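Local coordinates for uncharacterized protein (Cytophaga hutchinsonii ATCC 33406, PDB 3FF4) that is of unknown function but belongs to the CoA-binding domain family with a Rossmann-type fold, and so probably binds coenzyme A or a related nucleotide, at residues A[4-15]-A[30-41]; A[71-79]-A[94-104]. All blocks are in the same frame, centred on the assembly; numbering follows the deposited sequence. Where two conformers were deposited one is given.

Contact 1. Residues A[4-15]-A[30-41]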
loop_
_atom_site.group_PDB
_atom_site.type_symbol
_atom_site.label_atom_id
_atom_site.label_comp_id
_atom_site.label_asym_id
_atom_site.label_seq_id
_atom_site.Cartn_x
_atom_site.Cartn_y
_atom_site.Cartn_z
HETATM N N MSE A 4 9.125 -12.727 -1.956
HETATM C CA MSE A 4 7.896 -12.388 -1.270
HETATM C C MSE A 4 8.133 -11.145 -0.437
HETATM O O MSE A 4 9.146 -11.042 0.243
HETATM C CB MSE A 4 7.424 -13.557 -0.419
HETATM C CG MSE A 4 7.129 -14.821 -1.251
HETATM SE SE MSE A 4 5.987 -14.498 -2.864
HETATM C CE MSE A 4 7.353 -14.176 -4.244
ATOM N N LYS A 5 7.220 -10.183 -0.530
ATOM C CA LYS A 5 7.321 -8.954 0.231
ATOM C C LYS A 5 6.043 -8.722 1.019
ATOM O O LYS A 5 4.945 -8.740 0.458
ATOM C CB LYS A 5 7.599 -7.775 -0.703
ATOM C CG LYS A 5 8.826 -8.005 -1.546
ATOM C CD LYS A 5 9.140 -6.846 -2.422
ATOM C CE LYS A 5 10.481 -7.073 -3.068
ATOM N NZ LYS A 5 10.738 -6.005 -4.025
ATOM N N LYS A 6 6.191 -8.514 2.324
ATOM C CA LYS A 6 5.060 -8.134 3.144
ATOM C C LYS A 6 4.562 -6.745 2.767
ATOM O O LYS A 6 5.273 -5.740 2.937
ATOM C CB LYS A 6 5.387 -8.185 4.632
ATOM C CG LYS A 6 4.213 -7.690 5.468
ATOM C CD LYS A 6 4.061 -8.466 6.712
ATOM C CE LYS A 6 5.077 -8.085 7.702
ATOM N NZ LYS A 6 5.012 -9.110 8.771
ATOM N N THR A 7 3.333 -6.705 2.272
ATOM C CA THR A 7 2.779 -5.524 1.590
ATOM C C THR A 7 1.514 -4.999 2.270
ATOM O O THR A 7 0.488 -5.696 2.369
ATOM C CB THR A 7 2.491 -5.827 0.098
ATOM O OG1 THR A 7 3.722 -6.234 -0.522
ATOM C CG2 THR A 7 1.947 -4.573 -0.604
ATOM N N LEU A 8 1.583 -3.766 2.745
ATOM C CA LEU A 8 0.413 -3.163 3.401
ATOM C C LEU A 8 -0.333 -2.329 2.342
ATOM O O LEU A 8 0.267 -1.448 1.703
ATOM C CB LEU A 8 0.852 -2.300 4.603
ATOM C CG LEU A 8 -0.233 -1.738 5.538
ATOM C CD1 LEU A 8 0.349 -1.722 6.948
ATOM C CD2 LEU A 8 -0.661 -0.326 5.093
ATOM N N ILE A 9 -1.624 -2.615 2.163
ATOM C CA ILE A 9 -2.501 -1.827 1.261
ATOM C C ILE A 9 -3.225 -0.782 2.067
ATOM O O ILE A 9 -4.062 -1.116 2.925
ATOM C CB ILE A 9 -3.556 -2.743 0.589
ATOM C CG1 ILE A 9 -2.853 -3.951 -0.063
ATOM C CG2 ILE A 9 -4.501 -1.911 -0.373
ATOM C CD1 ILE A 9 -3.812 -5.032 -0.675
ATOM N N LEU A 10 -2.914 0.478 1.789
ATOM C CA LEU A 10 -3.497 1.590 2.487
ATOM C C LEU A 10 -4.568 2.248 1.595
ATOM O O LEU A 10 -4.271 2.810 0.530
ATOM C CB LEU A 10 -2.397 2.590 2.888
ATOM C CG LEU A 10 -2.804 3.726 3.824
ATOM C CD1 LEU A 10 -3.357 3.147 5.133
ATOM C CD2 LEU A 10 -1.630 4.659 4.128
ATOM N N GLY A 11 -5.809 2.185 2.066
ATOM C CA GLY A 11 -6.972 2.427 1.233
ATOM C C GLY A 11 -7.688 1.135 0.845
ATOM O O GLY A 11 -8.495 1.125 -0.103
ATOM N N ALA A 12 -7.438 0.037 1.576
ATOM C CA ALA A 12 -8.109 -1.243 1.273
ATOM C C ALA A 12 -9.640 -1.114 1.243
ATOM O O ALA A 12 -10.226 -0.358 2.030
ATOM C CB ALA A 12 -7.713 -2.292 2.270
ATOM N N THR A 13 -10.286 -1.841 0.335
ATOM C CA THR A 13 -11.764 -1.779 0.193
ATOM C C THR A 13 -12.288 -3.157 -0.184
ATOM O O THR A 13 -11.566 -3.921 -0.847
ATOM C CB THR A 13 -12.242 -0.683 -0.815
ATOM O OG1 THR A 13 -13.668 -0.787 -0.992
ATOM C CG2 THR A 13 -11.544 -0.797 -2.171
ATOM N N PRO A 14 -13.506 -3.523 0.282
ATOM C CA PRO A 14 -14.068 -4.800 -0.197
ATOM C C PRO A 14 -14.695 -4.732 -1.615
ATOM O O PRO A 14 -14.986 -5.792 -2.199
ATOM C CB PRO A 14 -15.126 -5.143 0.867
ATOM C CG PRO A 14 -15.550 -3.802 1.399
ATOM C CD PRO A 14 -14.346 -2.909 1.337
ATOM N N GLU A 15 -14.904 -3.524 -2.145
ATOM C CA GLU A 15 -15.488 -3.347 -3.484
ATOM C C GLU A 15 -14.580 -3.948 -4.556
ATOM O O GLU A 15 -13.479 -3.452 -4.800
ATOM C CB GLU A 15 -15.750 -1.867 -3.756
ATOM C CG GLU A 15 -16.712 -1.243 -2.757
ATOM C CD GLU A 15 -16.472 0.234 -2.573
ATOM O OE1 GLU A 15 -15.304 0.627 -2.360
ATOM O OE2 GLU A 15 -17.452 1.006 -2.660
ATOM N N HIS A 30 0.273 -13.996 -6.169
ATOM C CA HIS A 30 1.729 -14.033 -6.298
ATOM C C HIS A 30 2.425 -14.541 -5.036
ATOM O O HIS A 30 3.613 -14.821 -5.073
ATOM C CB HIS A 30 2.307 -12.674 -6.742
ATOM C CG HIS A 30 2.246 -12.450 -8.223
ATOM N ND1 HIS A 30 1.171 -11.851 -8.840
ATOM C CD2 HIS A 30 3.112 -12.773 -9.210
ATOM C CE1 HIS A 30 1.385 -11.796 -10.142
ATOM N NE2 HIS A 30 2.558 -12.346 -10.391
ATOM N N GLY A 31 1.690 -14.676 -3.933
ATOM C CA GLY A 31 2.248 -15.278 -2.716
ATOM C C GLY A 31 2.765 -14.289 -1.674
ATOM O O GLY A 31 3.306 -14.691 -0.639
ATOM N N HIS A 32 2.609 -13.001 -1.948
ATOM C CA HIS A 32 2.932 -11.974 -0.961
ATOM C C HIS A 32 1.880 -11.946 0.143
ATOM O O HIS A 32 0.696 -12.109 -0.140
ATOM C CB HIS A 32 2.994 -10.597 -1.627
ATOM C CG HIS A 32 3.970 -10.538 -2.763
ATOM N ND1 HIS A 32 5.328 -10.380 -2.571
ATOM C CD2 HIS A 32 3.789 -10.643 -4.099
ATOM C CE1 HIS A 32 5.939 -10.370 -3.746
ATOM N NE2 HIS A 32 5.026 -10.535 -4.688
ATOM N N GLU A 33 2.315 -11.738 1.385
ATOM C CA GLU A 33 1.395 -11.435 2.481
ATOM C C GLU A 33 0.888 -9.990 2.324
ATOM O O GLU A 33 1.683 -9.044 2.305
ATOM C CB GLU A 33 2.084 -11.623 3.831
ATOM C CG GLU A 33 1.322 -11.012 4.988
ATOM C CD GLU A 33 1.963 -11.330 6.334
ATOM O OE1 GLU A 33 3.220 -11.489 6.406
ATOM O OE2 GLU A 33 1.195 -11.446 7.313
ATOM N N PHE A 34 -0.423 -9.830 2.155
ATOM C CA PHE A 34 -1.023 -8.481 2.093
ATOM C C PHE A 34 -1.710 -8.148 3.416
ATOM O O PHE A 34 -2.258 -9.052 4.106
ATOM C CB PHE A 34 -1.987 -8.314 0.897
ATOM C CG PHE A 34 -3.323 -8.962 1.093
ATOM C CD1 PHE A 34 -4.418 -8.208 1.549
ATOM C CD2 PHE A 34 -3.493 -10.323 0.846
ATOM C CE1 PHE A 34 -5.660 -8.817 1.762
ATOM C CE2 PHE A 34 -4.730 -10.940 1.064
ATOM C CZ PHE A 34 -5.821 -10.173 1.511
ATOM N N ILE A 35 -1.674 -6.867 3.779
ATOM C CA ILE A 35 -2.364 -6.403 4.976
ATOM C C ILE A 35 -3.300 -5.228 4.652
ATOM O O ILE A 35 -2.804 -4.151 4.318
ATOM C CB ILE A 35 -1.375 -5.992 6.084
ATOM C CG1 ILE A 35 -0.429 -7.163 6.424
ATOM C CG2 ILE A 35 -2.165 -5.505 7.340
ATOM C CD1 ILE A 35 0.771 -6.746 7.213
ATOM N N PRO A 36 -4.638 -5.435 4.760
ATOM C CA PRO A 36 -5.593 -4.384 4.372
ATOM C C PRO A 36 -5.862 -3.373 5.493
ATOM O O PRO A 36 -6.357 -3.755 6.582
ATOM C CB PRO A 36 -6.869 -5.150 4.055
ATOM C CG PRO A 36 -6.750 -6.473 4.805
ATOM C CD PRO A 36 -5.307 -6.710 5.132
ATOM N N VAL A 37 -5.529 -2.108 5.223
ATOM C CA VAL A 37 -5.733 -1.010 6.157
ATOM C C VAL A 37 -6.496 0.098 5.431
ATOM O O VAL A 37 -6.267 0.384 4.251
ATOM C CB VAL A 37 -4.396 -0.467 6.734
ATOM C CG1 VAL A 37 -4.618 0.685 7.738
ATOM C CG2 VAL A 37 -3.574 -1.585 7.370
ATOM N N GLY A 38 -7.443 0.704 6.131
ATOM C CA GLY A 38 -8.156 1.847 5.578
ATOM C C GLY A 38 -9.319 2.241 6.445
ATOM O O GLY A 38 -9.427 1.794 7.602
ATOM N N ARG A 39 -10.202 3.080 5.903
ATOM C CA ARG A 39 -11.361 3.531 6.663
ATOM C C ARG A 39 -12.636 2.748 6.358
ATOM O O ARG A 39 -13.579 2.785 7.141
ATOM C CB ARG A 39 -11.603 5.039 6.488
ATOM C CG ARG A 39 -11.922 5.474 5.077
ATOM C CD ARG A 39 -12.522 6.869 5.098
ATOM N NE ARG A 39 -12.521 7.486 3.779
ATOM C CZ ARG A 39 -13.170 8.611 3.486
ATOM N NH1 ARG A 39 -13.877 9.235 4.422
ATOM N NH2 ARG A 39 -13.117 9.104 2.254
ATOM N N LYS A 40 -12.665 2.043 5.226
ATOM C CA LYS A 40 -13.845 1.237 4.855
ATOM C C LYS A 40 -13.966 -0.025 5.719
ATOM O O LYS A 40 -12.973 -0.681 6.014
ATOM C CB LYS A 40 -13.802 0.877 3.368
ATOM C CG LYS A 40 -14.443 1.935 2.496
ATOM C CD LYS A 40 -13.847 1.927 1.093
ATOM C CE LYS A 40 -14.651 2.840 0.142
ATOM N NZ LYS A 40 -14.393 2.467 -1.297
ATOM N N LYS A 41 -15.189 -0.321 6.136
ATOM C CA LYS A 41 -15.505 -1.529 6.897
ATOM C C LYS A 41 -15.590 -2.731 5.961
ATOM O O LYS A 41 -16.029 -2.605 4.819
ATOM C CB LYS A 41 -16.847 -1.355 7.603
ATOM C CG LYS A 41 -16.877 -0.205 8.581
ATOM C CD LYS A 41 -16.732 -0.694 10.023
ATOM C CE LYS A 41 -16.433 0.478 10.973
ATOM N NZ LYS A 41 -15.264 0.173 11.885
HETATM O O HOH W 1 -10.426 2.199 3.163
#
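The two parallel strands of a beta-alpha-beta unit, 7-10 and 34-37, run side by side here, with helix 19-30 making the crossover between them. The bonding begins ahead of the strands: Lys-5 N gives its proton to His-32 ND1 at 2.8 Å, almost exactly in the imidazole plane, while the selenium of selenomethionine Met-4 sits over one face of that ring, 4.2 Å from SE to the ring centroid. Thr-7 N then reaches Glu-33 O (2.9 Å), and the ladder alternates through Ile-35 N, Ile-9 N and Val-37 N. It closes on Val-37 O, which accepts from both Gly-11 N and Ala-12 N. On one face of the sheet, Val-37 holds CG1 anti to its backbone N (chi1 -179°), which turns CG1 to Leu-10 CD1 and leaves CG2 3.8 Å from Leu-8 CG. On the other, Ile-9 CD1 approaches Phe-34 CD1 at 3.9 Å, and Ala-12 CB presses on Pro-36 CB at a tight 3.5 Å. Past the strands, a water joins Ala-12 O to Lys-40 N. This right-handed parallel crossover, with a glycine turn after the first strand, is typical of Rossmann-type nucleotide-binding folds.

Contact 2. Residues A[71-79]-A[94-104]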
loop_
_atom_site.group_PDB
_atom_site.type_symbol
_atom_site.label_atom_id
_atom_site.label_comp_id
_atom_site.label_asym_id
_atom_site.label_seq_id
_atom_site.Cartn_x
_atom_site.Cartn_y
_atom_site.Cartn_z
ATOM N N GLN A 71 -4.018 11.452 2.173
ATOM C CA GLN A 71 -2.713 10.985 2.601
ATOM C C GLN A 71 -2.178 11.837 3.739
ATOM O O GLN A 71 -1.467 11.340 4.586
ATOM C CB GLN A 71 -1.704 11.014 1.450
ATOM C CG GLN A 71 -1.887 9.951 0.387
ATOM C CD GLN A 71 -1.054 10.232 -0.855
ATOM O OE1 GLN A 71 -0.017 10.910 -0.782
ATOM N NE2 GLN A 71 -1.483 9.685 -1.996
ATOM N N LEU A 72 -2.502 13.127 3.739
ATOM C CA LEU A 72 -2.031 14.050 4.781
ATOM C C LEU A 72 -2.127 13.457 6.188
ATOM O O LEU A 72 -1.169 13.491 6.954
ATOM C CB LEU A 72 -2.829 15.343 4.716
ATOM C CG LEU A 72 -2.228 16.520 3.955
ATOM C CD1 LEU A 72 -1.562 16.135 2.655
ATOM C CD2 LEU A 72 -3.328 17.581 3.721
ATOM N N SER A 73 -3.282 12.887 6.518
ATOM C CA SER A 73 -3.490 12.345 7.864
ATOM C C SER A 73 -2.703 11.036 8.095
ATOM O O SER A 73 -2.702 10.508 9.204
ATOM C CB SER A 73 -4.986 12.102 8.098
ATOM O OG SER A 73 -5.468 11.222 7.087
ATOM N N GLU A 74 -2.038 10.523 7.051
ATOM C CA GLU A 74 -1.321 9.232 7.128
ATOM C C GLU A 74 0.216 9.313 7.056
ATOM O O GLU A 74 0.893 8.287 7.194
ATOM C CB GLU A 74 -1.798 8.282 6.011
ATOM C CG GLU A 74 -3.311 8.074 5.915
ATOM C CD GLU A 74 -3.891 7.204 7.055
ATOM O OE1 GLU A 74 -3.151 6.508 7.789
ATOM O OE2 GLU A 74 -5.115 7.216 7.224
ATOM N N TYR A 75 0.762 10.504 6.802
ATOM C CA TYR A 75 2.220 10.693 6.640
ATOM C C TYR A 75 3.014 10.065 7.802
ATOM O O TYR A 75 3.915 9.252 7.600
ATOM C CB TYR A 75 2.558 12.195 6.592
ATOM C CG TYR A 75 2.325 12.929 5.279
ATOM C CD1 TYR A 75 1.590 12.363 4.242
ATOM C CD2 TYR A 75 2.816 14.234 5.103
ATOM C CE1 TYR A 75 1.371 13.059 3.054
ATOM C CE2 TYR A 75 2.602 14.928 3.918
ATOM C CZ TYR A 75 1.888 14.330 2.898
ATOM O OH TYR A 75 1.666 15.011 1.729
ATOM N N ASN A 76 2.678 10.456 9.021
ATOM C CA ASN A 76 3.421 9.976 10.182
ATOM C C ASN A 76 3.248 8.480 10.401
ATOM O O ASN A 76 4.177 7.823 10.849
ATOM C CB ASN A 76 3.043 10.765 11.439
ATOM C CG ASN A 76 3.593 12.170 11.409
ATOM O OD1 ASN A 76 4.557 12.465 10.682
ATOM N ND2 ASN A 76 2.977 13.064 12.188
ATOM N N TYR A 77 2.074 7.947 10.055
ATOM C CA TYR A 77 1.839 6.505 10.147
ATOM C C TYR A 77 2.727 5.741 9.155
ATOM O O TYR A 77 3.398 4.763 9.518
ATOM C CB TYR A 77 0.356 6.161 9.958
ATOM C CG TYR A 77 0.054 4.666 10.018
ATOM C CD1 TYR A 77 0.345 3.913 11.177
ATOM C CD2 TYR A 77 -0.473 3.998 8.907
ATOM C CE1 TYR A 77 0.104 2.535 11.219
ATOM C CE2 TYR A 77 -0.749 2.605 8.948
ATOM C CZ TYR A 77 -0.444 1.903 10.092
ATOM O OH TYR A 77 -0.697 0.572 10.128
ATOM N N ILE A 78 2.759 6.222 7.924
ATOM C CA ILE A 78 3.601 5.607 6.902
ATOM C C ILE A 78 5.077 5.605 7.381
ATOM O O ILE A 78 5.732 4.553 7.367
ATOM C CB ILE A 78 3.417 6.279 5.508
ATOM C CG1 ILE A 78 1.979 6.036 4.983
ATOM C CG2 ILE A 78 4.459 5.760 4.529
ATOM C CD1 ILE A 78 1.494 7.052 3.960
ATOM N N LEU A 79 5.553 6.771 7.832
ATOM C CA LEU A 79 6.896 6.893 8.419
ATOM C C LEU A 79 7.122 5.915 9.580
ATOM O O LEU A 79 8.124 5.199 9.588
ATOM C CB LEU A 79 7.178 8.344 8.851
ATOM C CG LEU A 79 7.325 9.413 7.758
ATOM C CD1 LEU A 79 7.561 10.786 8.393
ATOM C CD2 LEU A 79 8.464 9.099 6.775
ATOM N N ASN A 94 2.077 12.204 -5.205
ATOM C CA ASN A 94 2.101 13.259 -4.218
ATOM C C ASN A 94 3.559 13.650 -4.018
ATOM O O ASN A 94 4.304 12.968 -3.317
ATOM C CB ASN A 94 1.447 12.775 -2.909
ATOM C CG ASN A 94 1.476 13.820 -1.796
ATOM O OD1 ASN A 94 2.119 14.863 -1.925
ATOM N ND2 ASN A 94 0.776 13.538 -0.693
ATOM N N GLU A 95 3.975 14.736 -4.663
ATOM C CA GLU A 95 5.397 15.075 -4.667
ATOM C C GLU A 95 5.932 15.364 -3.271
ATOM O O GLU A 95 7.002 14.877 -2.930
ATOM C CB GLU A 95 5.728 16.207 -5.636
ATOM C CG GLU A 95 7.220 16.478 -5.690
ATOM C CD GLU A 95 7.628 17.281 -6.900
ATOM O OE1 GLU A 95 7.794 16.673 -7.984
ATOM O OE2 GLU A 95 7.807 18.509 -6.756
ATOM N N GLU A 96 5.176 16.109 -2.467
ATOM C CA GLU A 96 5.558 16.371 -1.082
ATOM C C GLU A 96 5.798 15.068 -0.310
ATOM O O GLU A 96 6.825 14.914 0.374
ATOM C CB GLU A 96 4.511 17.227 -0.359
ATOM C CG GLU A 96 4.664 17.151 1.159
ATOM C CD GLU A 96 3.681 18.022 1.916
ATOM O OE1 GLU A 96 2.464 17.706 1.926
ATOM O OE2 GLU A 96 4.134 19.024 2.516
ATOM N N LEU A 97 4.879 14.112 -0.434
ATOM C CA LEU A 97 5.066 12.859 0.304
ATOM C C LEU A 97 6.259 12.046 -0.225
ATOM O O LEU A 97 7.021 11.476 0.562
ATOM C CB LEU A 97 3.771 12.018 0.416
ATOM C CG LEU A 97 3.978 10.679 1.172
ATOM C CD1 LEU A 97 4.509 10.902 2.578
ATOM C CD2 LEU A 97 2.713 9.802 1.255
ATOM N N GLU A 98 6.420 11.984 -1.539
ATOM C CA GLU A 98 7.644 11.394 -2.128
ATOM C C GLU A 98 8.952 11.938 -1.487
ATOM O O GLU A 98 9.826 11.160 -1.079
ATOM C CB GLU A 98 7.646 11.598 -3.653
ATOM C CG GLU A 98 6.439 10.922 -4.333
ATOM C CD GLU A 98 6.123 11.448 -5.759
ATOM O OE1 GLU A 98 4.918 11.465 -6.120
ATOM O OE2 GLU A 98 7.055 11.818 -6.507
ATOM N N GLU A 99 9.069 13.262 -1.392
ATOM C CA GLU A 99 10.269 13.886 -0.833
ATOM C C GLU A 99 10.434 13.581 0.632
ATOM O O GLU A 99 11.542 13.305 1.078
ATOM C CB GLU A 99 10.239 15.393 -1.000
ATOM C CG GLU A 99 10.379 15.797 -2.415
ATOM C CD GLU A 99 10.306 17.297 -2.599
ATOM O OE1 GLU A 99 10.546 18.059 -1.615
ATOM O OE2 GLU A 99 10.006 17.708 -3.750
ATOM N N ILE A 100 9.337 13.633 1.380
ATOM C CA ILE A 100 9.390 13.324 2.806
ATOM C C ILE A 100 9.873 11.886 2.996
ATOM O O ILE A 100 10.749 11.608 3.836
ATOM C CB ILE A 100 8.031 13.551 3.487
ATOM C CG1 ILE A 100 7.738 15.054 3.599
ATOM C CG2 ILE A 100 8.011 12.894 4.859
ATOM C CD1 ILE A 100 6.332 15.365 4.097
ATOM N N LEU A 101 9.330 10.976 2.196
ATOM C CA LEU A 101 9.774 9.571 2.247
ATOM C C LEU A 101 11.266 9.422 1.931
ATOM O O LEU A 101 12.022 8.853 2.732
ATOM C CB LEU A 101 8.946 8.696 1.296
ATOM C CG LEU A 101 7.494 8.491 1.735
ATOM C CD1 LEU A 101 6.668 7.901 0.585
ATOM C CD2 LEU A 101 7.401 7.627 2.994
ATOM N N SER A 102 11.679 9.911 0.760
ATOM C CA SER A 102 13.033 9.730 0.302
ATOM C C SER A 102 14.028 10.419 1.251
ATOM O O SER A 102 15.093 9.881 1.495
ATOM C CB SER A 102 13.150 10.201 -1.148
ATOM O OG SER A 102 12.713 11.566 -1.245
ATOM N N GLU A 103 13.645 11.570 1.824
ATOM C CA GLU A 103 14.374 12.248 2.917
ATOM C C GLU A 103 14.593 11.370 4.110
ATOM O O GLU A 103 15.580 11.517 4.822
ATOM C CB GLU A 103 13.524 13.396 3.493
ATOM C CG GLU A 103 14.003 14.661 3.174
ATOM C CD GLU A 103 13.042 15.767 3.545
ATOM O OE1 GLU A 103 12.385 15.787 4.630
ATOM O OE2 GLU A 103 12.981 16.660 2.710
ATOM N N ASN A 104 13.597 10.551 4.401
ATOM C CA ASN A 104 13.661 9.661 5.554
ATOM C C ASN A 104 14.165 8.282 5.151
ATOM O O ASN A 104 13.944 7.321 5.867
ATOM C CB ASN A 104 12.291 9.546 6.247
ATOM C CG ASN A 104 11.952 10.773 7.085
ATOM O OD1 ASN A 104 12.250 10.821 8.277
ATOM N ND2 ASN A 104 11.327 11.776 6.464
#
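Tyr-75 of helix 75-81 reaches across to helix 95-103 and touches Asn-94, Glu-96, Leu-97 and Ile-100. Its CB leads to a ring whose CG is anti to the carbonyl carbon (chi1 -79°), a setting that lays the ring across the gap between the helices. Leu-97 CD1 stands over one face, nearest ring atoms CD1 and CE1, in a CH-pi contact 4.0 Å from the centroid of the Tyr-75 ring, and Leu-97 CB comes within 3.7 Å of Tyr-75 CE1. CA of Leu-72 lies over the opposite face. CD2 and CE2 meet Ile-100 CD1, with Tyr-75 CE2 3.8 Å away. At the tip, Tyr-75 OH donates to Glu-96 OE1 (2.8 Å), whose carboxylate stands nearly perpendicular to the ring, and accepts from Asn-94 ND2 (3.0 Å). The same ND2 donates to Gln-71 OE1 at 2.7 Å, arriving from above the plane of the glutamine carbonyl, while Gln-71 NE2 is held by Thr-92 O and Ile-66 O. Asn-94 OD1 caps helix 95-103 through a weak bond to Leu-97 N. A phenylalanine in place of Tyr-75 would probably keep the leucine and isoleucine contacts but leave Glu-96 OE1 without its hydroxyl donor and Asn-94 ND2 with one acceptor fewer. Further along, Ile-78 CG2 packs on Leu-101 CD2 at 3.8 Å, and Leu-79 lies against Ile-100, Leu-101 and Asn-104. The chemistry is therefore divided: apolar groups, from Leu-97 to Leu-101, make up most of the contact, while at the start of helix 95-103 Asn-94 gives one N-H to Gln-71 and the other to the tyrosine hydroxyl, which passes its own proton to Glu-96. Using both amide N-H groups probably fixes how Asn-94 is turned, with OD1 toward Leu-97 N.

Contacts 1 and 2 follow one another along the chain, their centres about 18 Å apart. Contact 1 lies in the five-stranded parallel sheet, pairing the outermost strand 34-37 with strand 7-10; contact 2 joins two helices that pack against that sheet, Ile-78 on Leu-10 and Val-86, Leu-101 on Val-86 and Phe-88. Helix 75-81 connects them: Leu-10 CD2 packs 3.9 Å from Ile-78 CD1, and Leu-8 CD1 lies 4.1 Å from Tyr-77 OH. The face carrying Leu-8, Leu-10 and Val-37 is thus packed by this helix, and Ile-78 belongs to both neighbourhoods. In related Rossmann folds the nucleotide lies near the turn after the first strand, which here belongs to contact 1 and probably borders any such site.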